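Local coordinates for protein diguanylate cyclase (Pseudomonas aeruginosa, PDB 5M3C) that joins a GGDEF domain and an EAL domain in a single chain and carries guanosine-5'-triphosphate and calcium ions in this structure, at residues T173-L178 / I229-D234; R214-H217 / G221-S224; L199-G204 / F398-G403. All blocks are in the same frame, centred on the assembly; numbering follows the deposited sequence.

Contact 1: T173-L178 / I229-D234; sequences TERMAL and IPLAED
Arg175 reaches from helix 168-187 to Leu231 and Asp234 on helix 225-234, and its side chain is a worked example of one group serving both the polar and the apolar half of a helix crossing. CB itself is not aimed at the partner helix. With CG anti to the backbone N (chi1 -151°) and two further bends, at chi2 and chi3, the chain is steered inward until CD lies 4.1 Å from Asp234 OD2. At CZ the guanidinium divides the work. NH2 forms a salt bridge with Asp234 OD2 at 2.9 Å and also lies 3.4 Å from Leu231 CD1; NH1 makes a second salt bridge, to Glu179 one turn further along its own helix. The guanidinium and the Asp234 carboxylate stand steeply to each other, their planes 78° apart, and OD2 alone makes the pairing, without a flat two-pronged grip.

The two helix axes are nearly perpendicular, at 85°, and 11.1 Å apart where they come closest. Helix 168-187 leads from the GGDEF part of the chain into the first barrel strand of the EAL part, and helix 225-234 follows the second strand, which makes this a packing of the connecting helix on the barrel domain.

Leu231 fills the crossing with both of its methyls. While CD1 comes up to the Arg175 guanidinium at a slant, CD2 turns to Leu178, 3.7 Å from its CB and equally close to its carbonyl O. Leu182, on the following turn, extends this buried apolar surface. On the exposed flank, the side chain of Asp234 lies about 6 Å from a bound GTP.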
ATOM      1  N   THR B 173      -2.073 -32.412   5.685  1.00 54.11           N
ATOM      2  CA  THR B 173      -3.051 -33.033   6.570  1.00 54.84           C
ATOM      3  C   THR B 173      -3.241 -32.174   7.818  1.00 55.02           C
ATOM      4  O   THR B 173      -4.374 -31.872   8.197  1.00 55.19           O
ATOM      5  CB  THR B 173      -2.660 -34.468   6.983  1.00 54.70           C
ATOM      6  OG1 THR B 173      -1.569 -34.424   7.906  1.00 57.07           O
ATOM      7  CG2 THR B 173      -2.268 -35.302   5.772  1.00 54.54           C
ATOM      8  N   GLU B 174      -2.137 -31.763   8.444  1.00 55.91           N
ATOM      9  CA  GLU B 174      -2.213 -30.933   9.656  1.00 56.83           C
ATOM     10  C   GLU B 174      -3.114 -29.719   9.452  1.00 56.49           C
ATOM     11  O   GLU B 174      -3.981 -29.423  10.284  1.00 56.28           O
ATOM     12  CB  GLU B 174      -0.825 -30.458  10.100  1.00 57.99           C
ATOM     13  CG  GLU B 174      -0.867 -29.156  10.895  1.00 58.56           C
ATOM     14  CD  GLU B 174       0.314 -28.970  11.833  1.00 58.93           C
ATOM     15  OE1 GLU B 174       0.803 -27.826  11.944  1.00 58.32           O
ATOM     16  OE2 GLU B 174       0.747 -29.956  12.469  1.00 59.74           O
ATOM     17  N   ARG B 175      -2.894 -29.015   8.347  1.00 56.34           N
ATOM     18  CA  ARG B 175      -3.700 -27.851   8.014  1.00 56.33           C
ATOM     19  C   ARG B 175      -5.177 -28.232   7.991  1.00 54.43           C
ATOM     20  O   ARG B 175      -6.023 -27.483   8.473  1.00 55.05           O
ATOM     21  CB  ARG B 175      -3.292 -27.279   6.656  1.00 58.80           C
ATOM     22  CG  ARG B 175      -3.522 -25.781   6.518  1.00 60.89           C
ATOM     23  CD  ARG B 175      -4.251 -25.447   5.225  1.00 63.02           C
ATOM     24  NE  ARG B 175      -5.649 -25.874   5.280  1.00 64.67           N
ATOM     25  CZ  ARG B 175      -6.665 -25.097   5.654  1.00 66.27           C
ATOM     26  NH1 ARG B 175      -7.898 -25.585   5.674  1.00 66.66           N
ATOM     27  NH2 ARG B 175      -6.455 -23.832   6.004  1.00 66.35           N
ATOM     28  N   MET B 176      -5.482 -29.401   7.432  1.00 52.15           N
ATOM     29  CA  MET B 176      -6.861 -29.880   7.380  1.00 51.18           C
ATOM     30  C   MET B 176      -7.389 -30.177   8.786  1.00 50.24           C
ATOM     31  O   MET B 176      -8.513 -29.814   9.134  1.00 49.97           O
ATOM     32  CB  MET B 176      -6.963 -31.139   6.514  1.00 50.97           C
ATOM     33  CG  MET B 176      -6.817 -30.898   5.020  1.00 50.26           C
ATOM     34  SD  MET B 176      -6.610 -32.446   4.114  1.00 49.47           S
ATOM     35  CE  MET B 176      -6.368 -31.841   2.447  1.00 49.23           C
ATOM     36  N   ALA B 177      -6.571 -30.846   9.592  1.00 48.67           N
ATOM     37  CA  ALA B 177      -6.963 -31.187  10.950  1.00 48.16           C
ATOM     38  C   ALA B 177      -7.287 -29.922  11.734  1.00 47.94           C
ATOM     39  O   ALA B 177      -8.400 -29.759  12.247  1.00 47.63           O
ATOM     40  CB  ALA B 177      -5.852 -31.967  11.634  1.00 48.06           C
ATOM     41  N   LEU B 178      -6.317 -29.017  11.807  1.00 47.92           N
ATOM     42  CA  LEU B 178      -6.494 -27.786  12.573  1.00 47.85           C
ATOM     43  C   LEU B 178      -7.766 -27.041  12.175  1.00 47.44           C
ATOM     44  O   LEU B 178      -8.403 -26.396  13.012  1.00 46.06           O
ATOM     45  CB  LEU B 178      -5.273 -26.877  12.428  1.00 48.11           C
ATOM     46  CG  LEU B 178      -4.035 -27.365  13.183  1.00 48.57           C
ATOM     47  CD1 LEU B 178      -2.861 -26.425  12.960  1.00 49.03           C
ATOM     48  CD2 LEU B 178      -4.328 -27.509  14.669  1.00 48.62           C
ATOM     49  N   ILE B 229      -4.975 -17.716  13.499  1.00 54.93           N
ATOM     50  CA  ILE B 229      -5.788 -16.635  12.931  1.00 55.03           C
ATOM     51  C   ILE B 229      -5.707 -16.621  11.402  1.00 54.40           C
ATOM     52  O   ILE B 229      -6.731 -16.487  10.720  1.00 54.58           O
ATOM     53  CB  ILE B 229      -5.419 -15.261  13.514  1.00 55.68           C
ATOM     54  CG1 ILE B 229      -5.831 -15.203  14.985  1.00 56.71           C
ATOM     55  CG2 ILE B 229      -6.123 -14.153  12.746  1.00 55.68           C
ATOM     56  CD1 ILE B 229      -5.353 -13.967  15.715  1.00 57.89           C
ATOM     57  N   PRO B 230      -4.494 -16.772  10.853  1.00 54.22           N
ATOM     58  CA  PRO B 230      -4.384 -16.932   9.407  1.00 54.31           C
ATOM     59  C   PRO B 230      -5.166 -18.151   8.927  1.00 54.19           C
ATOM     60  O   PRO B 230      -5.811 -18.101   7.880  1.00 53.00           O
ATOM     61  CB  PRO B 230      -2.881 -17.130   9.182  1.00 54.32           C
ATOM     62  CG  PRO B 230      -2.225 -16.523  10.374  1.00 54.12           C
ATOM     63  CD  PRO B 230      -3.176 -16.753  11.512  1.00 54.56           C
ATOM     64  N   LEU B 231      -5.102 -19.236   9.696  1.00 54.10           N
ATOM     65  CA  LEU B 231      -5.886 -20.431   9.408  1.00 54.34           C
ATOM     66  C   LEU B 231      -7.349 -20.049   9.223  1.00 54.34           C
ATOM     67  O   LEU B 231      -7.967 -20.381   8.207  1.00 55.77           O
ATOM     68  CB  LEU B 231      -5.751 -21.435  10.552  1.00 54.77           C
ATOM     69  CG  LEU B 231      -6.584 -22.713  10.445  1.00 54.90           C
ATOM     70  CD1 LEU B 231      -6.057 -23.591   9.325  1.00 55.44           C
ATOM     71  CD2 LEU B 231      -6.579 -23.471  11.764  1.00 54.85           C
ATOM     72  N   ALA B 232      -7.891 -19.343  10.211  1.00 54.60           N
ATOM     73  CA  ALA B 232      -9.275 -18.888  10.163  1.00 55.87           C
ATOM     74  C   ALA B 232      -9.515 -18.024   8.930  1.00 56.92           C
ATOM     75  O   ALA B 232     -10.486 -18.231   8.196  1.00 55.91           O
ATOM     76  CB  ALA B 232      -9.623 -18.116  11.425  1.00 56.00           C
ATOM     77  N   GLU B 233      -8.627 -17.061   8.699  1.00 58.94           N
ATOM     78  CA  GLU B 233      -8.722 -16.218   7.505  1.00 60.10           C
ATOM     79  C   GLU B 233      -8.725 -17.064   6.228  1.00 60.19           C
ATOM     80  O   GLU B 233      -9.514 -16.818   5.314  1.00 58.05           O
ATOM     81  CB  GLU B 233      -7.578 -15.197   7.472  1.00 61.69           C
ATOM     82  CG  GLU B 233      -7.743 -14.058   8.473  1.00 63.17           C
ATOM     83  CD  GLU B 233      -6.484 -13.220   8.658  1.00 63.96           C
ATOM     84  OE1 GLU B 233      -5.403 -13.631   8.183  1.00 65.05           O
ATOM     85  OE2 GLU B 233      -6.579 -12.146   9.292  1.00 63.34           O
ATOM     86  N   ASP B 234      -7.850 -18.067   6.180  1.00 61.25           N
ATOM     87  CA  ASP B 234      -7.714 -18.924   5.002  1.00 61.60           C
ATOM     88  C   ASP B 234      -8.958 -19.772   4.764  1.00 60.31           C
ATOM     89  O   ASP B 234      -9.458 -19.829   3.642  1.00 60.69           O
ATOM     90  CB  ASP B 234      -6.485 -19.831   5.131  1.00 63.59           C
ATOM     91  CG  ASP B 234      -6.282 -20.726   3.913  1.00 66.03           C
ATOM     92  OD1 ASP B 234      -6.740 -20.358   2.809  1.00 67.99           O
ATOM     93  OD2 ASP B 234      -5.656 -21.799   4.057  1.00 68.47           O
TER

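Contact 2: R214-H217 / G221-S224; sequences RWYH and GEIS
Trp215 and Ile223 form the dense side of this short antiparallel pairing. The two side chains run alongside each other in the same direction, and Ile223 CD1 sits over one face of the indole, 3.4 Å from the centroid of the six-membered ring and only 7° off its normal, a clear CH-pi contact. His217 CB borders the same methyl. Beyond it, the imidazole is held by Glu181 through NE2 and by the backbone N of Leu219 through ND1. Leu182 and Ala185 of helix 168-187 also touch the buried indole.

The other face is exposed and much looser. Tyr216 and Glu222 form a non-hydrogen-bonded pair there: Tyr216 CD1 leans on the peptide joining Gly221 to Glu222, 3.5 Å from Gly221 C, while Glu222 folds back at chi2 (-81°) to bring OE1 within 3.9 Å of Arg214 CD. The opposite charges of Arg214 and Glu222 probably attract one another weakly, but their charged atoms are not in contact.

Between the two faces runs the backbone, with His217 N bonded to Gly221 O at 2.8 Å. Such a tight beta hairpin, turning a corner at Glu222 and delivering Ser224 as the N-cap of helix 225-234, ends the barrel strand carrying the Glu-Ala-Leu signature of EAL domains, whose Glu210 binds calcium.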
ATOM      1  N   ARG B 214      -7.038 -17.207  23.140  1.00 50.23           N
ATOM      2  CA  ARG B 214      -6.091 -18.300  23.276  1.00 50.80           C
ATOM      3  C   ARG B 214      -6.746 -19.597  22.834  1.00 48.95           C
ATOM      4  O   ARG B 214      -7.969 -19.722  22.852  1.00 47.78           O
ATOM      5  CB  ARG B 214      -5.634 -18.436  24.729  1.00 53.76           C
ATOM      6  CG  ARG B 214      -4.707 -17.330  25.210  1.00 55.97           C
ATOM      7  CD  ARG B 214      -3.311 -17.476  24.630  1.00 57.58           C
ATOM      8  NE  ARG B 214      -2.334 -16.670  25.359  1.00 59.63           N
ATOM      9  CZ  ARG B 214      -2.077 -15.388  25.112  1.00 61.21           C
ATOM     10  NH1 ARG B 214      -2.725 -14.740  24.149  1.00 60.93           N
ATOM     11  NH2 ARG B 214      -1.165 -14.747  25.832  1.00 62.33           N
ATOM     12  N   TRP B 215      -5.927 -20.565  22.439  1.00 47.38           N
ATOM     13  CA  TRP B 215      -6.435 -21.863  22.024  1.00 46.59           C
ATOM     14  C   TRP B 215      -5.463 -22.963  22.418  1.00 46.63           C
ATOM     15  O   TRP B 215      -4.380 -23.072  21.851  1.00 47.13           O
ATOM     16  CB  TRP B 215      -6.680 -21.882  20.510  1.00 45.92           C
ATOM     17  CG  TRP B 215      -7.286 -23.165  19.996  1.00 45.49           C
ATOM     18  CD1 TRP B 215      -8.013 -24.074  20.708  1.00 45.42           C
ATOM     19  CD2 TRP B 215      -7.239 -23.660  18.652  1.00 45.05           C
ATOM     20  NE1 TRP B 215      -8.407 -25.109  19.896  1.00 45.22           N
ATOM     21  CE2 TRP B 215      -7.948 -24.877  18.628  1.00 44.84           C
ATOM     22  CE3 TRP B 215      -6.662 -23.194  17.466  1.00 45.21           C
ATOM     23  CZ2 TRP B 215      -8.097 -25.633  17.468  1.00 44.63           C
ATOM     24  CZ3 TRP B 215      -6.811 -23.948  16.314  1.00 45.08           C
ATOM     25  CH2 TRP B 215      -7.522 -25.153  16.325  1.00 44.92           C
ATOM     26  N   TYR B 216      -5.850 -23.767  23.405  1.00 46.84           N
ATOM     27  CA  TYR B 216      -5.069 -24.938  23.779  1.00 47.51           C
ATOM     28  C   TYR B 216      -5.738 -26.204  23.274  1.00 47.50           C
ATOM     29  O   TYR B 216      -6.948 -26.380  23.423  1.00 47.54           O
ATOM     30  CB  TYR B 216      -4.897 -25.037  25.294  1.00 48.69           C
ATOM     31  CG  TYR B 216      -4.233 -26.332  25.724  1.00 50.24           C
ATOM     32  CD1 TYR B 216      -2.849 -26.481  25.662  1.00 50.86           C
ATOM     33  CD2 TYR B 216      -4.986 -27.409  26.173  1.00 51.07           C
ATOM     34  CE1 TYR B 216      -2.235 -27.663  26.042  1.00 50.72           C
ATOM     35  CE2 TYR B 216      -4.380 -28.595  26.558  1.00 51.96           C
ATOM     36  CZ  TYR B 216      -3.004 -28.715  26.489  1.00 51.46           C
ATOM     37  OH  TYR B 216      -2.392 -29.890  26.868  1.00 51.66           O
ATOM     38  N   HIS B 217      -4.942 -27.085  22.675  1.00 47.01           N
ATOM     39  CA  HIS B 217      -5.429 -28.392  22.257  1.00 46.29           C
ATOM     40  C   HIS B 217      -4.439 -29.457  22.711  1.00 47.00           C
ATOM     41  O   HIS B 217      -3.265 -29.408  22.350  1.00 48.67           O
ATOM     42  CB  HIS B 217      -5.608 -28.448  20.740  1.00 45.34           C
ATOM     43  CG  HIS B 217      -6.473 -29.579  20.281  1.00 44.36           C
ATOM     44  ND1 HIS B 217      -6.120 -30.900  20.446  1.00 44.23           N
ATOM     45  CD2 HIS B 217      -7.678 -29.586  19.666  1.00 43.68           C
ATOM     46  CE1 HIS B 217      -7.070 -31.673  19.952  1.00 43.99           C
ATOM     47  NE2 HIS B 217      -8.028 -30.901  19.472  1.00 43.46           N
ATOM     48  N   GLY B 221      -1.077 -28.895  21.775  1.00 49.25           N
ATOM     49  CA  GLY B 221      -0.617 -27.936  22.773  1.00 49.44           C
ATOM     50  C   GLY B 221      -1.235 -26.565  22.566  1.00 49.65           C
ATOM     51  O   GLY B 221      -2.304 -26.437  21.959  1.00 48.06           O
ATOM     52  N   GLU B 222      -0.562 -25.540  23.080  1.00 50.94           N
ATOM     53  CA  GLU B 222      -1.005 -24.163  22.897  1.00 52.25           C
ATOM     54  C   GLU B 222      -0.778 -23.729  21.456  1.00 51.51           C
ATOM     55  O   GLU B 222       0.358 -23.561  21.018  1.00 52.36           O
ATOM     56  CB  GLU B 222      -0.266 -23.216  23.851  1.00 53.98           C
ATOM     57  CG  GLU B 222      -0.980 -22.972  25.175  1.00 56.17           C
ATOM     58  CD  GLU B 222      -2.092 -21.939  25.069  1.00 58.09           C
ATOM     59  OE1 GLU B 222      -2.072 -21.131  24.113  1.00 58.55           O
ATOM     60  OE2 GLU B 222      -2.981 -21.929  25.949  1.00 59.63           O
ATOM     61  N   ILE B 223      -1.867 -23.558  20.721  1.00 50.42           N
ATOM     62  CA  ILE B 223      -1.788 -23.080  19.354  1.00 50.79           C
ATOM     63  C   ILE B 223      -1.795 -21.557  19.370  1.00 51.05           C
ATOM     64  O   ILE B 223      -2.755 -20.939  19.827  1.00 51.67           O
ATOM     65  CB  ILE B 223      -2.963 -23.611  18.514  1.00 50.83           C
ATOM     66  CG1 ILE B 223      -3.046 -25.134  18.642  1.00 50.91           C
ATOM     67  CG2 ILE B 223      -2.794 -23.217  17.054  1.00 50.55           C
ATOM     68  CD1 ILE B 223      -4.356 -25.722  18.167  1.00 51.02           C
ATOM     69  N   SER B 224      -0.714 -20.954  18.886  1.00 51.68           N
ATOM     70  CA  SER B 224      -0.572 -19.501  18.933  1.00 52.07           C
ATOM     71  C   SER B 224      -1.524 -18.826  17.954  1.00 52.15           C
ATOM     72  O   SER B 224      -1.805 -19.367  16.884  1.00 50.92           O
ATOM     73  CB  SER B 224       0.865 -19.083  18.612  1.00 52.34           C
ATOM     74  OG  SER B 224       1.097 -19.092  17.212  1.00 52.59           O
TER

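Contact 3: L199-G204 / F398-G403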
ATOM      1  N   LEU B 199      -1.764  -0.213  32.608  1.00 73.39           N
ATOM      2  CA  LEU B 199      -1.480   0.718  33.698  1.00 76.58           C
ATOM      3  C   LEU B 199      -1.239   2.114  33.145  1.00 79.70           C
ATOM      4  O   LEU B 199      -0.871   2.271  31.984  1.00 81.92           O
ATOM      5  CB  LEU B 199      -0.249   0.260  34.484  1.00 76.19           C
ATOM      6  CG  LEU B 199      -0.088   0.803  35.905  1.00 75.13           C
ATOM      7  CD1 LEU B 199      -0.954   0.019  36.878  1.00 75.14           C
ATOM      8  CD2 LEU B 199       1.370   0.742  36.328  1.00 75.17           C
ATOM      9  N   SER B 200      -1.464   3.126  33.978  1.00 81.56           N
ATOM     10  CA  SER B 200      -1.141   4.504  33.625  1.00 82.26           C
ATOM     11  C   SER B 200       0.141   4.904  34.333  1.00 83.51           C
ATOM     12  O   SER B 200       0.312   4.628  35.520  1.00 86.45           O
ATOM     13  CB  SER B 200      -2.275   5.451  34.030  1.00 82.01           C
ATOM     14  OG  SER B 200      -1.869   6.808  33.949  1.00 81.69           O
ATOM     15  N   LEU B 201       1.048   5.546  33.607  1.00 83.91           N
ATOM     16  CA  LEU B 201       2.278   6.042  34.211  1.00 83.89           C
ATOM     17  C   LEU B 201       2.024   7.378  34.904  1.00 83.99           C
ATOM     18  O   LEU B 201       2.766   7.772  35.803  1.00 83.75           O
ATOM     19  CB  LEU B 201       3.380   6.169  33.157  1.00 83.36           C
ATOM     20  CG  LEU B 201       4.095   4.860  32.809  1.00 83.08           C
ATOM     21  CD1 LEU B 201       3.174   3.662  32.980  1.00 83.11           C
ATOM     22  CD2 LEU B 201       4.657   4.915  31.395  1.00 83.28           C
ATOM     23  N   GLU B 202       0.958   8.058  34.494  1.00 84.46           N
ATOM     24  CA  GLU B 202       0.598   9.354  35.063  1.00 85.83           C
ATOM     25  C   GLU B 202       0.081   9.230  36.496  1.00 86.78           C
ATOM     26  O   GLU B 202       0.197  10.170  37.284  1.00 85.97           O
ATOM     27  CB  GLU B 202      -0.460  10.038  34.192  1.00 85.26           C
ATOM     28  N   SER B 203      -0.490   8.074  36.829  1.00 88.14           N
ATOM     29  CA  SER B 203      -1.075   7.858  38.153  1.00 88.25           C
ATOM     30  C   SER B 203      -0.512   6.614  38.839  1.00 89.28           C
ATOM     31  O   SER B 203      -0.038   6.685  39.974  1.00 91.32           O
ATOM     32  CB  SER B 203      -2.600   7.748  38.052  1.00 86.89           C
ATOM     33  OG  SER B 203      -2.993   6.523  37.460  1.00 84.92           O
ATOM     34  N   GLY B 204      -0.569   5.479  38.150  1.00 89.40           N
ATOM     35  CA  GLY B 204      -0.136   4.204  38.720  1.00 88.43           C
ATOM     36  C   GLY B 204      -1.306   3.277  39.001  1.00 86.96           C
ATOM     37  O   GLY B 204      -1.140   2.223  39.613  1.00 85.72           O
ATOM     38  N   PHE B 398      12.247   4.604  31.277  1.00 83.19           N
ATOM     39  CA  PHE B 398      12.367   5.446  30.089  1.00 83.85           C
ATOM     40  C   PHE B 398      11.025   6.066  29.719  1.00 84.58           C
ATOM     41  O   PHE B 398      10.889   7.287  29.644  1.00 86.99           O
ATOM     42  CB  PHE B 398      12.885   4.614  28.912  1.00 83.97           C
ATOM     43  CG  PHE B 398      13.021   5.387  27.628  1.00 83.91           C
ATOM     44  CD1 PHE B 398      11.902   5.728  26.883  1.00 83.29           C
ATOM     45  CD2 PHE B 398      14.271   5.757  27.155  1.00 84.12           C
ATOM     46  CE1 PHE B 398      12.028   6.431  25.699  1.00 83.06           C
ATOM     47  CE2 PHE B 398      14.403   6.460  25.972  1.00 83.14           C
ATOM     48  CZ  PHE B 398      13.280   6.797  25.243  1.00 83.02           C
ATOM     49  N   LEU B 399      10.035   5.210  29.496  1.00 83.83           N
ATOM     50  CA  LEU B 399       8.717   5.651  29.057  1.00 84.51           C
ATOM     51  C   LEU B 399       8.135   6.737  29.960  1.00 86.19           C
ATOM     52  O   LEU B 399       7.350   7.569  29.504  1.00 86.43           O
ATOM     53  CB  LEU B 399       7.759   4.459  28.983  1.00 84.49           C
ATOM     54  CG  LEU B 399       8.046   3.464  27.854  1.00 84.21           C
ATOM     55  CD1 LEU B 399       7.291   2.161  28.065  1.00 83.21           C
ATOM     56  CD2 LEU B 399       7.709   4.065  26.498  1.00 83.46           C
ATOM     57  N   THR B 400       8.520   6.734  31.233  1.00 88.16           N
ATOM     58  CA  THR B 400       7.984   7.704  32.189  1.00 88.64           C
ATOM     59  C   THR B 400       8.687   9.057  32.080  1.00 88.16           C
ATOM     60  O   THR B 400       8.045  10.104  32.166  1.00 86.05           O
ATOM     61  CB  THR B 400       8.083   7.190  33.637  1.00 88.03           C
ATOM     62  OG1 THR B 400       7.614   5.837  33.700  1.00 87.25           O
ATOM     63  CG2 THR B 400       7.249   8.059  34.571  1.00 87.58           C
ATOM     64  N   HIS B 401      10.004   9.031  31.887  1.00 89.43           N
ATOM     65  CA  HIS B 401      10.780  10.261  31.733  1.00 90.60           C
ATOM     66  C   HIS B 401      10.507  10.915  30.379  1.00 89.52           C
ATOM     67  O   HIS B 401      10.835  12.085  30.175  1.00 90.31           O
ATOM     68  CB  HIS B 401      12.281   9.982  31.865  1.00 92.87           C
ATOM     69  CG  HIS B 401      12.682   9.421  33.196  1.00 95.10           C
ATOM     70  ND1 HIS B 401      12.692  10.174  34.350  1.00 96.21           N
ATOM     71  CD2 HIS B 401      13.107   8.184  33.550  1.00 95.51           C
ATOM     72  CE1 HIS B 401      13.094   9.423  35.360  1.00 95.80           C
ATOM     73  NE2 HIS B 401      13.352   8.211  34.902  1.00 95.02           N
ATOM     74  N   GLU B 402       9.915  10.155  29.460  1.00 86.86           N
ATOM     75  CA  GLU B 402       9.628  10.648  28.113  1.00 84.31           C
ATOM     76  C   GLU B 402       8.145  10.963  27.915  1.00 82.66           C
ATOM     77  O   GLU B 402       7.704  11.232  26.798  1.00 82.00           O
ATOM     78  CB  GLU B 402      10.092   9.634  27.066  1.00 83.76           C
ATOM     79  CG  GLU B 402      11.586   9.352  27.104  1.00 84.09           C
ATOM     80  CD  GLU B 402      12.425  10.582  26.812  1.00 83.64           C
ATOM     81  OE1 GLU B 402      13.644  10.548  27.082  1.00 82.80           O
ATOM     82  OE2 GLU B 402      11.867  11.580  26.308  1.00 84.07           O
ATOM     83  N   GLY B 403       7.382  10.920  29.002  1.00 81.34           N
ATOM     84  CA  GLY B 403       5.999  11.384  28.995  1.00 80.43           C
ATOM     85  C   GLY B 403       4.978  10.412  28.433  1.00 79.93           C
ATOM     86  O   GLY B 403       3.865  10.812  28.086  1.00 79.31           O
TER
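Leu201 meets the last turn of helix 393-401 through the branched end of its side chain, which lies across Leu399 and Thr400. CG is 3.8 Å from Thr400 OG1, and CD2 is 4.0 Å from Leu399 CB. Both are van der Waals contacts, and the buried surface is small. The hydroxyl meets the leucine without bonding to it; its hydrogen bond goes back along the helix to the carbonyl O of Gln396. Its position follows from chi1 of -47°, which leaves OG1 beside the backbone N and sets CG2 anti to it.

A second shell packs around these groups. Ile407 touches both Leu201 and Leu399 and so bridges the two segments, while Leu399 also packs against Leu361, Thr371 and Cys404. Backbone bonds from Leu199 to Ile407 and from Leu201 to Glu405 keep the end of strand 192-200 paired with the beginning of strand 406-417.

These are the first and last strands of the EAL barrel, a variant of the TIM barrel whose first strand runs against its neighbours on either side. The contact thus lies where the turn leaving the first strand passes the helix that leads into the last.

Further out, each segment is shaped by its own turn. Ser200 OG receives weak hydrogen bonds from the backbone N of Glu202 and of Ser203, in the manner of an ST turn, where the chain turns toward Gly204. On the other side the helix ends in a Schellman motif: Gly403, with positive phi, occupies the C-prime position, Cys404 N returns to Leu399 O, and a weak bond of 3.3 Å joins Gly403 N to Thr400 O. Just before it, Glu402 CG lies over one face of the Phe398 ring.

Overall arrangement
From the N terminus, the chain completes the GGDEF part before helix 168-187 supplies the first half of contact 1. Strand 192-200 then ends in the first half of contact 3, and the chain turns back just after strand 206-217 to close contact 2, the shortest of the three loops. Helix 225-234 follows at once and closes contact 1; contact 3 is closed only near the end of the barrel, by helix 393-401. Contact 2 is therefore nested within both larger loops, which cross each other. Contacts 1 and 2 touch, Leu178 O lying 3.6 Å from Trp215 CH2, and bind the connecting helix to the barrel. Contact 3 stands apart, its centre about 40 Å from that of contact 1.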